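Local coordinates for protein BPH (Thiobacillus denitrificans, PDB 5OVS) that probably degrades proteins as a bacterial proteasome homologue, with fourteen copies assembled into a double ring around an inner cavity, at residues T2-R7 with L165-A170; L56-Y61 with C79-L84; R108-I113 with Y135-G140. One frame throughout, in Å; residues are numbered along the deposited sequence.

Interaction 1: residues T2-R7 with L165-A170; sequences TVTIVR and LGVMAA
T4 of strand 3-8 and T2, just before that strand, meet a small-residue face of the helix formed by G166, V167 and A170, and no hydrogen bond passes between the two segments. The tightest touch is polar against methyl: T2 OG1 lies 3.0 Å from A170 CB. The other branch of T2 extends over the helix backbone, where T2 CG2 stands 4.1 Å from V167 CA. The torsion behind this split (chi1 -58°) sets CG2 anti to the backbone N and OG1 beside it. T4 is turned differently: its hydroxyl occupies the crowded position between N and the carbonyl carbon (chi1 59°), so that T4 OG1 comes within 3.6 Å of V167 CG2. Its methyl rests obliquely on the same valine branch and also approaches the backbone of G166, with T4 CG2 4.1 Å from G166 C. A CB on G166 would point toward the strand and collide with T4 CG2, so the missing side chain permits this approach.

Neither hydroxyl is left to the apolar surface. T4 OG1 is hydrogen-bonded to A163 O, earlier in helix 159-173, while T2 OG1 pairs with S177 OG. M148 and A144 of helix 141-151 close in on T4 and T2, completing a helix layer against the four-stranded sheet, as in the alpha-beta-beta-alpha sandwich of N-terminal nucleophile hydrolases. The chemistry is therefore divided: both threonine branches pack on the helix, but the hydroxyls find their hydrogen-bond partners outside the two segments, which would fix their rotation.

Interaction 2: residues L56-Y61 with C79-L84; sequences LILADY and CVWNTL
Residues L56-Y61 and C79-L84 belong to consecutive helices, 54-64 and 74-91, which form the helical layer beside the five-stranded sheet in the alpha-beta-beta-alpha fold of the proteasome family. The two short segments run steeply across each other, at 107°, and their axes come no closer than 12.8 Å, so long side chains must bridge the gap.

Early in the first segment, I57 points toward the second helix but packs further along it, on L88, and also meets F78 of a neighbouring subunit. L58 is the first residue to join the contact. Its CG lies beside the backbone N, and its two methyls part company beyond the fork. L58 CD1 approaches the W81 indole obliquely, 4.2 Å from W81 CZ2. L58 CD2 meets L84 CD2 at 4.0 Å, the two leucines crossing at about a right angle. That L84 methyl, CD2, is itself seated over the centre of the W81 ring, 3.8 Å above its plane, so leucine, leucine and tryptophan make one apolar cluster, which M109 adjoins.

At the end of the segment, Y61 holds its ring anti to the backbone N and presents a face to the other branch of L84. The geometry is a CH-pi contact: L84 CD1 sits 4.0 Å from the centroid of the Y61 ring and 21° off its normal, displaced toward the rim. The phenol tip reaches on to the more exposed T83, where Y61 OH touches T83 CG2 at 3.4 Å. The T83 hydroxyl points elsewhere, back into its own helix: T83 OG1 donates to C79 O at 3.2 Å, in the carbonyl plane, and that oxygen also accepts the backbone hydrogen bond from T83 N.

Interaction 3: residues R108-I113 with Y135-G140; sequences RMDVLI and YAYGSG
Y135 enters this contact chiefly through its backbone, L112 CD1 resting 4.0 Å from Y135 O. Its side chain turns to other company, stacking on F131 and packing against W22 of a neighbouring subunit. The same leucine methyl also lies over the backbone of A136, whose CB points away toward helix 141-151.

Y137 contributes the largest share, its ring bordered in three ways. D110 CB lies over one face in a CH-pi contact, 3.8 Å from the centroid of the Y137 ring and 22° off the normal. V111 O is at the edge, near the ring plane and 3.4 Å from Y137 CE2. L112 CD2 comes obliquely, 3.4 Å from Y137 CD2. The carboxylate of D110 is stacked on the ring, the planes 29° apart, and W22 of the neighbouring subunit adds an edge-to-face partner. This is the interior of the family's beta sandwich: strands 111-115 and 134-137 belong to different sheets, and side chains rather than backbone hydrogen bonds join them.

At G138 a water spans the two segments, donating to D110 OD2 at 2.5 Å and accepting from G138 N at 2.7 Å. The other carboxylate oxygen, D110 OD1, is held by A124 N. S139 OG bonds E176 and, weakly, the amino nitrogen of T1, the position where active proteasome beta subunits carry their nucleophile. G140 then takes the N-cap position of helix 141-151.

Overall arrangement
The three contacts sample successive layers of the alpha-beta-beta-alpha sandwich. Interaction 1 joins one helix layer to the four-stranded sheet, interaction 3 joins that sheet to the five-stranded one, and interaction 2 lies within the other helix layer. Interactions 1 and 3, centres about 10 Å apart, share a sheet through neighbouring strands 3-8 and 134-137. Interactions 2 and 3, centres about 16 Å apart, meet where W81 packs on V111, and L58 and L84 on M109. Interactions 1 and 2, centres about 24 Å apart, lie on opposite sides of the chain's centre. Along the chain, 2 precedes 3, both inside the loop closed by 1. Together they probably tie both helix layers to the paired sheets within each double-ring subunit.

Interaction 1: residues T2-R7 with L165-A170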
ATOM      1  N   THR K   2     -23.381 -27.565  -2.971  1.00 30.63           N
ATOM      2  CA  THR K   2     -23.371 -28.520  -1.878  1.00 29.44           C
ATOM      3  C   THR K   2     -23.296 -29.931  -2.433  1.00 28.86           C
ATOM      4  O   THR K   2     -24.087 -30.308  -3.297  1.00 28.21           O
ATOM      5  CB  THR K   2     -24.622 -28.422  -1.016  1.00 29.82           C
ATOM      6  OG1 THR K   2     -24.735 -27.089  -0.503  1.00 31.29           O
ATOM      7  CG2 THR K   2     -24.544 -29.402   0.153  1.00 29.70           C
ATOM      8  N   VAL K   3     -22.336 -30.696  -1.921  1.00 27.89           N
ATOM      9  CA  VAL K   3     -22.221 -32.120  -2.212  1.00 27.62           C
ATOM     10  C   VAL K   3     -22.235 -32.871  -0.880  1.00 27.40           C
ATOM     11  O   VAL K   3     -21.655 -32.402   0.100  1.00 28.21           O
ATOM     12  CB  VAL K   3     -20.939 -32.464  -2.994  1.00 27.30           C
ATOM     13  CG1 VAL K   3     -21.025 -31.957  -4.426  1.00 27.44           C
ATOM     14  CG2 VAL K   3     -19.696 -31.912  -2.309  1.00 27.30           C
ATOM     15  N   THR K   4     -22.910 -34.008  -0.835  1.00 26.18           N
ATOM     16  CA  THR K   4     -22.986 -34.787   0.381  1.00 26.43           C
ATOM     17  C   THR K   4     -22.669 -36.260   0.118  1.00 27.61           C
ATOM     18  O   THR K   4     -22.809 -36.784  -1.007  1.00 27.43           O
ATOM     19  CB  THR K   4     -24.369 -34.682   1.041  1.00 26.02           C
ATOM     20  OG1 THR K   4     -25.364 -35.151   0.129  1.00 26.09           O
ATOM     21  CG2 THR K   4     -24.687 -33.219   1.439  1.00 25.80           C
ATOM     22  N   ILE K   5     -22.233 -36.925   1.175  1.00 27.71           N
ATOM     23  CA  ILE K   5     -21.902 -38.316   1.075  1.00 28.25           C
ATOM     24  C   ILE K   5     -22.254 -38.995   2.396  1.00 29.33           C
ATOM     25  O   ILE K   5     -22.021 -38.443   3.466  1.00 29.61           O
ATOM     26  CB  ILE K   5     -20.424 -38.489   0.691  1.00 27.68           C
ATOM     27  CG1 ILE K   5     -20.202 -39.887   0.116  1.00 27.65           C
ATOM     28  CG2 ILE K   5     -19.517 -38.165   1.867  1.00 27.11           C
ATOM     29  CD1 ILE K   5     -18.928 -40.012  -0.668  1.00 27.87           C
ATOM     30  N   VAL K   6     -22.862 -40.170   2.297  1.00 30.64           N
ATOM     31  CA  VAL K   6     -23.440 -40.844   3.450  1.00 31.18           C
ATOM     32  C   VAL K   6     -23.272 -42.360   3.337  1.00 32.69           C
ATOM     33  O   VAL K   6     -23.397 -42.964   2.258  1.00 32.75           O
ATOM     34  CB  VAL K   6     -24.928 -40.513   3.610  1.00 30.85           C
ATOM     35  CG1 VAL K   6     -25.493 -41.209   4.839  1.00 31.25           C
ATOM     36  CG2 VAL K   6     -25.138 -39.004   3.698  1.00 30.62           C
ATOM     37  N   ARG K   7     -23.009 -42.945   4.495  1.00 34.00           N
ATOM     38  CA  ARG K   7     -22.777 -44.347   4.671  1.00 35.79           C
ATOM     39  C   ARG K   7     -23.717 -44.787   5.793  1.00 36.40           C
ATOM     40  O   ARG K   7     -23.578 -44.340   6.925  1.00 37.79           O
ATOM     41  CB  ARG K   7     -21.318 -44.479   5.094  1.00 37.08           C
ATOM     42  CG  ARG K   7     -20.778 -45.885   5.172  1.00 39.14           C
ATOM     43  CD  ARG K   7     -19.634 -45.967   6.169  1.00 39.37           C
ATOM     44  NE  ARG K   7     -19.453 -47.357   6.566  1.00 40.56           N
ATOM     45  CZ  ARG K   7     -18.441 -48.138   6.206  1.00 40.97           C
ATOM     46  NH1 ARG K   7     -17.454 -47.678   5.447  1.00 40.16           N
ATOM     47  NH2 ARG K   7     -18.412 -49.394   6.631  1.00 42.28           N
ATOM     48  N   LEU K 165     -31.258 -34.926   1.927  1.00 31.84           N
ATOM     49  CA  LEU K 165     -31.727 -33.934   2.878  1.00 32.31           C
ATOM     50  C   LEU K 165     -30.630 -32.902   3.144  1.00 31.43           C
ATOM     51  O   LEU K 165     -30.917 -31.727   3.317  1.00 31.44           O
ATOM     52  CB  LEU K 165     -32.209 -34.592   4.176  1.00 32.90           C
ATOM     53  CG  LEU K 165     -32.896 -33.633   5.162  1.00 34.14           C
ATOM     54  CD1 LEU K 165     -34.192 -33.088   4.582  1.00 34.86           C
ATOM     55  CD2 LEU K 165     -33.170 -34.306   6.496  1.00 34.76           C
ATOM     56  N   GLY K 166     -29.375 -33.343   3.158  1.00 31.08           N
ATOM     57  CA  GLY K 166     -28.252 -32.450   3.382  1.00 30.38           C
ATOM     58  C   GLY K 166     -28.181 -31.358   2.342  1.00 30.09           C
ATOM     59  O   GLY K 166     -27.906 -30.202   2.638  1.00 30.33           O
ATOM     60  N   VAL K 167     -28.451 -31.732   1.109  1.00 29.83           N
ATOM     61  CA  VAL K 167     -28.418 -30.800   0.006  1.00 29.56           C
ATOM     62  C   VAL K 167     -29.589 -29.814   0.087  1.00 30.18           C
ATOM     63  O   VAL K 167     -29.427 -28.645  -0.247  1.00 29.08           O
ATOM     64  CB  VAL K 167     -28.451 -31.574  -1.323  1.00 29.60           C
ATOM     65  CG1 VAL K 167     -28.544 -30.624  -2.512  1.00 29.87           C
ATOM     66  CG2 VAL K 167     -27.220 -32.478  -1.430  1.00 29.43           C
ATOM     67  N   MET K 168     -30.759 -30.294   0.520  1.00 31.32           N
ATOM     68  CA  MET K 168     -31.982 -29.489   0.540  1.00 32.36           C
ATOM     69  C   MET K 168     -31.940 -28.406   1.625  1.00 32.39           C
ATOM     70  O   MET K 168     -32.529 -27.328   1.467  1.00 31.18           O
ATOM     71  CB  MET K 168     -33.213 -30.374   0.765  1.00 35.06           C
ATOM     72  CG  MET K 168     -33.502 -31.399  -0.326  1.00 37.12           C
ATOM     73  SD  MET K 168     -34.502 -32.773   0.292  1.00 41.54           S
ATOM     74  CE  MET K 168     -36.132 -32.047   0.153  1.00 41.40           C
ATOM     75  N   ALA K 169     -31.270 -28.714   2.735  1.00 31.85           N
ATOM     76  CA  ALA K 169     -31.057 -27.747   3.802  1.00 32.03           C
ATOM     77  C   ALA K 169     -30.188 -26.595   3.309  1.00 32.14           C
ATOM     78  O   ALA K 169     -30.442 -25.416   3.622  1.00 32.32           O
ATOM     79  CB  ALA K 169     -30.402 -28.412   5.001  1.00 31.75           C
ATOM     80  N   ALA K 170     -29.160 -26.935   2.542  1.00 31.87           N
ATOM     81  CA  ALA K 170     -28.279 -25.918   1.971  1.00 31.96           C
ATOM     82  C   ALA K 170     -29.025 -25.057   0.962  1.00 31.90           C
ATOM     83  O   ALA K 170     -28.955 -23.823   1.013  1.00 33.30           O
ATOM     84  CB  ALA K 170     -27.059 -26.555   1.333  1.00 31.86           C
TER

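Interaction 2: residues L56-Y61 with C79-L84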
ATOM      1  N   LEU K  56     -15.778 -30.949 -16.162  1.00 38.80           N
ATOM      2  CA  LEU K  56     -15.383 -31.167 -17.554  1.00 38.85           C
ATOM      3  C   LEU K  56     -13.914 -31.535 -17.603  1.00 37.86           C
ATOM      4  O   LEU K  56     -13.515 -32.491 -18.288  1.00 35.13           O
ATOM      5  CB  LEU K  56     -15.632 -29.916 -18.381  1.00 40.22           C
ATOM      6  CG  LEU K  56     -17.067 -29.396 -18.274  1.00 41.90           C
ATOM      7  CD1 LEU K  56     -17.162 -27.948 -18.716  1.00 42.90           C
ATOM      8  CD2 LEU K  56     -18.014 -30.285 -19.063  1.00 42.67           C
ATOM      9  N   ILE K  57     -13.109 -30.791 -16.849  1.00 37.46           N
ATOM     10  CA  ILE K  57     -11.688 -31.115 -16.749  1.00 38.55           C
ATOM     11  C   ILE K  57     -11.519 -32.566 -16.290  1.00 38.73           C
ATOM     12  O   ILE K  57     -10.813 -33.340 -16.942  1.00 38.87           O
ATOM     13  CB  ILE K  57     -10.916 -30.152 -15.820  1.00 38.34           C
ATOM     14  CG1 ILE K  57     -10.823 -28.760 -16.450  1.00 38.18           C
ATOM     15  CG2 ILE K  57      -9.499 -30.654 -15.569  1.00 38.76           C
ATOM     16  CD1 ILE K  57     -10.340 -27.675 -15.508  1.00 37.62           C
ATOM     17  N   LEU K  58     -12.200 -32.942 -15.207  1.00 38.40           N
ATOM     18  CA  LEU K  58     -11.970 -34.254 -14.575  1.00 38.01           C
ATOM     19  C   LEU K  58     -12.375 -35.441 -15.435  1.00 37.31           C
ATOM     20  O   LEU K  58     -11.637 -36.410 -15.507  1.00 37.26           O
ATOM     21  CB  LEU K  58     -12.639 -34.335 -13.203  1.00 37.99           C
ATOM     22  CG  LEU K  58     -12.129 -33.424 -12.069  1.00 37.56           C
ATOM     23  CD1 LEU K  58     -12.200 -34.177 -10.747  1.00 38.03           C
ATOM     24  CD2 LEU K  58     -10.712 -32.915 -12.269  1.00 38.04           C
ATOM     25  N   ALA K  59     -13.531 -35.348 -16.090  1.00 37.07           N
ATOM     26  CA  ALA K  59     -14.000 -36.370 -17.036  1.00 37.14           C
ATOM     27  C   ALA K  59     -13.032 -36.554 -18.199  1.00 37.55           C
ATOM     28  O   ALA K  59     -12.662 -37.671 -18.534  1.00 38.49           O
ATOM     29  CB  ALA K  59     -15.382 -36.011 -17.553  1.00 37.07           C
ATOM     30  N   ASP K  60     -12.632 -35.445 -18.808  1.00 38.65           N
ATOM     31  CA  ASP K  60     -11.584 -35.421 -19.832  1.00 39.48           C
ATOM     32  C   ASP K  60     -10.327 -36.122 -19.320  1.00 39.99           C
ATOM     33  O   ASP K  60      -9.831 -37.079 -19.925  1.00 41.03           O
ATOM     34  CB  ASP K  60     -11.262 -33.969 -20.190  1.00 39.92           C
ATOM     35  CG  ASP K  60     -10.418 -33.835 -21.426  1.00 40.87           C
ATOM     36  OD1 ASP K  60     -10.988 -33.855 -22.534  1.00 45.68           O
ATOM     37  OD2 ASP K  60      -9.193 -33.657 -21.301  1.00 39.71           O
ATOM     38  N   TYR K  61      -9.828 -35.663 -18.182  1.00 39.25           N
ATOM     39  CA  TYR K  61      -8.619 -36.233 -17.609  1.00 38.94           C
ATOM     40  C   TYR K  61      -8.725 -37.751 -17.415  1.00 40.02           C
ATOM     41  O   TYR K  61      -7.846 -38.500 -17.850  1.00 40.45           O
ATOM     42  CB  TYR K  61      -8.281 -35.557 -16.282  1.00 37.02           C
ATOM     43  CG  TYR K  61      -7.042 -36.127 -15.638  1.00 36.41           C
ATOM     44  CD1 TYR K  61      -5.777 -35.872 -16.168  1.00 36.07           C
ATOM     45  CD2 TYR K  61      -7.131 -36.939 -14.507  1.00 36.11           C
ATOM     46  CE1 TYR K  61      -4.636 -36.403 -15.584  1.00 35.95           C
ATOM     47  CE2 TYR K  61      -6.002 -37.473 -13.915  1.00 35.84           C
ATOM     48  CZ  TYR K  61      -4.755 -37.205 -14.453  1.00 36.09           C
ATOM     49  OH  TYR K  61      -3.633 -37.735 -13.860  1.00 35.44           O
ATOM     50  N   CYS K  79      -2.561 -40.478  -4.134  1.00 37.34           N
ATOM     51  CA  CYS K  79      -1.657 -40.672  -5.241  1.00 38.22           C
ATOM     52  C   CYS K  79      -2.247 -40.184  -6.569  1.00 36.76           C
ATOM     53  O   CYS K  79      -1.573 -39.513  -7.367  1.00 37.36           O
ATOM     54  CB  CYS K  79      -1.339 -42.164  -5.306  1.00 41.36           C
ATOM     55  SG  CYS K  79      -0.209 -42.626  -6.600  1.00 46.16           S
ATOM     56  N   VAL K  80      -3.508 -40.520  -6.808  1.00 35.79           N
ATOM     57  CA  VAL K  80      -4.230 -40.060  -8.005  1.00 35.26           C
ATOM     58  C   VAL K  80      -4.389 -38.527  -8.003  1.00 35.59           C
ATOM     59  O   VAL K  80      -4.080 -37.854  -9.002  1.00 34.58           O
ATOM     60  CB  VAL K  80      -5.615 -40.739  -8.093  1.00 35.21           C
ATOM     61  CG1 VAL K  80      -6.507 -40.069  -9.124  1.00 34.86           C
ATOM     62  CG2 VAL K  80      -5.455 -42.217  -8.420  1.00 36.49           C
ATOM     63  N   TRP K  81      -4.863 -37.973  -6.878  1.00 35.09           N
ATOM     64  CA  TRP K  81      -5.054 -36.522  -6.780  1.00 34.37           C
ATOM     65  C   TRP K  81      -3.751 -35.753  -6.887  1.00 34.13           C
ATOM     66  O   TRP K  81      -3.718 -34.677  -7.482  1.00 34.17           O
ATOM     67  CB  TRP K  81      -5.830 -36.121  -5.521  1.00 34.19           C
ATOM     68  CG  TRP K  81      -7.176 -35.607  -5.862  1.00 33.70           C
ATOM     69  CD1 TRP K  81      -7.630 -34.340  -5.688  1.00 33.46           C
ATOM     70  CD2 TRP K  81      -8.233 -36.331  -6.503  1.00 33.73           C
ATOM     71  NE1 TRP K  81      -8.917 -34.232  -6.148  1.00 33.22           N
ATOM     72  CE2 TRP K  81      -9.311 -35.440  -6.657  1.00 33.45           C
ATOM     73  CE3 TRP K  81      -8.375 -37.652  -6.948  1.00 34.15           C
ATOM     74  CZ2 TRP K  81     -10.520 -35.820  -7.238  1.00 33.44           C
ATOM     75  CZ3 TRP K  81      -9.580 -38.034  -7.527  1.00 34.09           C
ATOM     76  CH2 TRP K  81     -10.637 -37.118  -7.663  1.00 34.31           C
ATOM     77  N   ASN K  82      -2.671 -36.304  -6.349  1.00 34.27           N
ATOM     78  CA  ASN K  82      -1.382 -35.633  -6.470  1.00 35.31           C
ATOM     79  C   ASN K  82      -0.907 -35.575  -7.918  1.00 35.24           C
ATOM     80  O   ASN K  82      -0.412 -34.555  -8.351  1.00 35.93           O
ATOM     81  CB  ASN K  82      -0.319 -36.297  -5.602  1.00 36.07           C
ATOM     82  CG  ASN K  82       0.872 -35.390  -5.365  1.00 36.33           C
ATOM     83  OD1 ASN K  82       0.756 -34.361  -4.696  1.00 36.67           O
ATOM     84  ND2 ASN K  82       2.015 -35.759  -5.917  1.00 36.48           N
ATOM     85  N   THR K  83      -1.065 -36.675  -8.656  1.00 35.74           N
ATOM     86  CA  THR K  83      -0.789 -36.708 -10.095  1.00 35.41           C
ATOM     87  C   THR K  83      -1.757 -35.786 -10.853  1.00 35.14           C
ATOM     88  O   THR K  83      -1.331 -35.005 -11.690  1.00 35.84           O
ATOM     89  CB  THR K  83      -0.878 -38.155 -10.646  1.00 36.43           C
ATOM     90  OG1 THR K  83       0.153 -38.953 -10.052  1.00 38.34           O
ATOM     91  CG2 THR K  83      -0.717 -38.209 -12.159  1.00 36.12           C
ATOM     92  N   LEU K  84      -3.051 -35.868 -10.552  1.00 35.28           N
ATOM     93  CA  LEU K  84      -4.042 -34.973 -11.157  1.00 35.40           C
ATOM     94  C   LEU K  84      -3.626 -33.519 -11.045  1.00 35.63           C
ATOM     95  O   LEU K  84      -3.724 -32.778 -12.016  1.00 35.18           O
ATOM     96  CB  LEU K  84      -5.416 -35.139 -10.504  1.00 35.88           C
ATOM     97  CG  LEU K  84      -6.466 -34.050 -10.784  1.00 35.77           C
ATOM     98  CD1 LEU K  84      -6.830 -34.018 -12.254  1.00 36.97           C
ATOM     99  CD2 LEU K  84      -7.712 -34.295  -9.963  1.00 35.61           C
TER

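Interaction 3: residues R108-I113 with Y135-G140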
ATOM      1  N   ARG K 108      -8.053 -26.130  -5.822  1.00 37.89           N
ATOM      2  CA  ARG K 108      -9.226 -25.263  -5.954  1.00 39.71           C
ATOM      3  C   ARG K 108     -10.577 -25.976  -5.973  1.00 39.33           C
ATOM      4  O   ARG K 108     -11.605 -25.337  -6.213  1.00 41.49           O
ATOM      5  CB  ARG K 108      -9.122 -24.369  -7.193  1.00 42.35           C
ATOM      6  CG  ARG K 108      -7.827 -23.590  -7.294  1.00 44.59           C
ATOM      7  CD  ARG K 108      -7.653 -22.610  -6.156  1.00 45.79           C
ATOM      8  NE  ARG K 108      -6.671 -21.601  -6.543  1.00 50.69           N
ATOM      9  CZ  ARG K 108      -6.948 -20.344  -6.904  1.00 54.00           C
ATOM     10  NH1 ARG K 108      -8.199 -19.879  -6.900  1.00 54.78           N
ATOM     11  NH2 ARG K 108      -5.955 -19.527  -7.249  1.00 54.43           N
ATOM     12  N   MET K 109     -10.597 -27.276  -5.704  1.00 36.50           N
ATOM     13  CA  MET K 109     -11.847 -27.989  -5.612  1.00 35.07           C
ATOM     14  C   MET K 109     -11.807 -28.927  -4.426  1.00 32.66           C
ATOM     15  O   MET K 109     -10.752 -29.399  -4.018  1.00 32.53           O
ATOM     16  CB  MET K 109     -12.122 -28.754  -6.900  1.00 36.74           C
ATOM     17  CG  MET K 109     -10.926 -29.516  -7.401  1.00 39.36           C
ATOM     18  SD  MET K 109     -11.347 -30.759  -8.618  1.00 43.49           S
ATOM     19  CE  MET K 109      -9.727 -31.462  -8.882  1.00 43.95           C
ATOM     20  N   ASP K 110     -12.970 -29.158  -3.848  1.00 30.58           N
ATOM     21  CA  ASP K 110     -13.135 -30.167  -2.833  1.00 29.64           C
ATOM     22  C   ASP K 110     -14.005 -31.240  -3.476  1.00 29.00           C
ATOM     23  O   ASP K 110     -14.920 -30.917  -4.229  1.00 29.97           O
ATOM     24  CB  ASP K 110     -13.820 -29.566  -1.615  1.00 29.48           C
ATOM     25  CG  ASP K 110     -13.024 -28.423  -0.999  1.00 30.02           C
ATOM     26  OD1 ASP K 110     -11.814 -28.587  -0.752  1.00 30.39           O
ATOM     27  OD2 ASP K 110     -13.608 -27.358  -0.733  1.00 30.14           O
ATOM     28  N   VAL K 111     -13.720 -32.513  -3.234  1.00 27.85           N
ATOM     29  CA  VAL K 111     -14.593 -33.560  -3.778  1.00 27.58           C
ATOM     30  C   VAL K 111     -14.958 -34.630  -2.771  1.00 26.41           C
ATOM     31  O   VAL K 111     -14.242 -34.853  -1.799  1.00 26.23           O
ATOM     32  CB  VAL K 111     -14.002 -34.240  -5.034  1.00 27.56           C
ATOM     33  CG1 VAL K 111     -13.563 -33.192  -6.033  1.00 27.57           C
ATOM     34  CG2 VAL K 111     -12.868 -35.182  -4.651  1.00 27.90           C
ATOM     35  N   LEU K 112     -16.104 -35.256  -3.009  1.00 26.01           N
ATOM     36  CA  LEU K 112     -16.490 -36.459  -2.293  1.00 26.24           C
ATOM     37  C   LEU K 112     -16.473 -37.623  -3.307  1.00 26.38           C
ATOM     38  O   LEU K 112     -16.831 -37.445  -4.468  1.00 26.87           O
ATOM     39  CB  LEU K 112     -17.857 -36.275  -1.658  1.00 26.19           C
ATOM     40  CG  LEU K 112     -17.942 -35.070  -0.703  1.00 26.12           C
ATOM     41  CD1 LEU K 112     -19.376 -34.849  -0.270  1.00 26.10           C
ATOM     42  CD2 LEU K 112     -17.054 -35.281   0.509  1.00 26.33           C
ATOM     43  N   ILE K 113     -16.009 -38.786  -2.865  1.00 26.50           N
ATOM     44  CA  ILE K 113     -15.869 -39.978  -3.706  1.00 26.62           C
ATOM     45  C   ILE K 113     -16.587 -41.142  -3.040  1.00 27.28           C
ATOM     46  O   ILE K 113     -16.177 -41.596  -1.975  1.00 27.13           O
ATOM     47  CB  ILE K 113     -14.401 -40.359  -3.874  1.00 26.24           C
ATOM     48  CG1 ILE K 113     -13.665 -39.234  -4.584  1.00 25.73           C
ATOM     49  CG2 ILE K 113     -14.269 -41.685  -4.655  1.00 27.09           C
ATOM     50  CD1 ILE K 113     -12.169 -39.333  -4.465  1.00 25.70           C
ATOM     51  N   TYR K 135     -20.403 -36.755   5.308  1.00 29.36           N
ATOM     52  CA  TYR K 135     -19.741 -35.454   5.236  1.00 29.56           C
ATOM     53  C   TYR K 135     -20.282 -34.663   4.058  1.00 29.75           C
ATOM     54  O   TYR K 135     -21.092 -35.175   3.281  1.00 30.76           O
ATOM     55  CB  TYR K 135     -18.197 -35.572   5.180  1.00 29.27           C
ATOM     56  CG  TYR K 135     -17.487 -34.365   5.775  1.00 29.02           C
ATOM     57  CD1 TYR K 135     -17.764 -33.940   7.075  1.00 29.25           C
ATOM     58  CD2 TYR K 135     -16.552 -33.641   5.038  1.00 29.17           C
ATOM     59  CE1 TYR K 135     -17.146 -32.823   7.612  1.00 29.40           C
ATOM     60  CE2 TYR K 135     -15.924 -32.525   5.567  1.00 28.94           C
ATOM     61  CZ  TYR K 135     -16.223 -32.124   6.852  1.00 29.41           C
ATOM     62  OH  TYR K 135     -15.589 -31.035   7.385  1.00 29.78           O
ATOM     63  N   ALA K 136     -19.870 -33.399   3.962  1.00 30.24           N
ATOM     64  CA  ALA K 136     -20.333 -32.480   2.913  1.00 29.39           C
ATOM     65  C   ALA K 136     -19.246 -31.469   2.575  1.00 28.60           C
ATOM     66  O   ALA K 136     -18.467 -31.102   3.441  1.00 29.05           O
ATOM     67  CB  ALA K 136     -21.583 -31.748   3.376  1.00 29.23           C
ATOM     68  N   TYR K 137     -19.203 -31.035   1.318  1.00 27.86           N
ATOM     69  CA  TYR K 137     -18.286 -29.980   0.855  1.00 26.75           C
ATOM     70  C   TYR K 137     -19.075 -28.995   0.025  1.00 25.34           C
ATOM     71  O   TYR K 137     -20.245 -29.234  -0.319  1.00 24.25           O
ATOM     72  CB  TYR K 137     -17.157 -30.543  -0.014  1.00 27.25           C
ATOM     73  CG  TYR K 137     -15.957 -31.129   0.715  1.00 27.66           C
ATOM     74  CD1 TYR K 137     -15.363 -30.465   1.788  1.00 27.77           C
ATOM     75  CD2 TYR K 137     -15.389 -32.349   0.287  1.00 27.97           C
ATOM     76  CE1 TYR K 137     -14.260 -31.001   2.437  1.00 28.39           C
ATOM     77  CE2 TYR K 137     -14.293 -32.899   0.934  1.00 28.06           C
ATOM     78  CZ  TYR K 137     -13.735 -32.226   2.005  1.00 29.02           C
ATOM     79  OH  TYR K 137     -12.642 -32.774   2.640  1.00 30.43           O
ATOM     80  N   GLY K 138     -18.412 -27.893  -0.304  1.00 24.46           N
ATOM     81  CA  GLY K 138     -19.047 -26.751  -0.941  1.00 24.33           C
ATOM     82  C   GLY K 138     -19.396 -25.676   0.082  1.00 24.29           C
ATOM     83  O   GLY K 138     -19.341 -25.898   1.287  1.00 23.67           O
ATOM     84  N   SER K 139     -19.759 -24.500  -0.412  1.00 24.74           N
ATOM     85  CA  SER K 139     -20.180 -23.387   0.440  1.00 25.16           C
ATOM     86  C   SER K 139     -21.405 -23.753   1.280  1.00 25.49           C
ATOM     87  O   SER K 139     -21.637 -23.154   2.329  1.00 25.86           O
ATOM     88  CB  SER K 139     -20.488 -22.155  -0.426  1.00 25.75           C
ATOM     89  OG  SER K 139     -21.495 -22.442  -1.409  1.00 25.69           O
ATOM     90  N   GLY K 140     -22.188 -24.735   0.824  1.00 25.26           N
ATOM     91  CA  GLY K 140     -23.340 -25.214   1.591  1.00 25.23           C
ATOM     92  C   GLY K 140     -23.124 -26.319   2.621  1.00 24.95           C
ATOM     93  O   GLY K 140     -24.095 -26.789   3.200  1.00 24.14           O
TER
HETATM   94  O   HOH W   1     -15.934 -26.953   0.111  1.00 31.71           O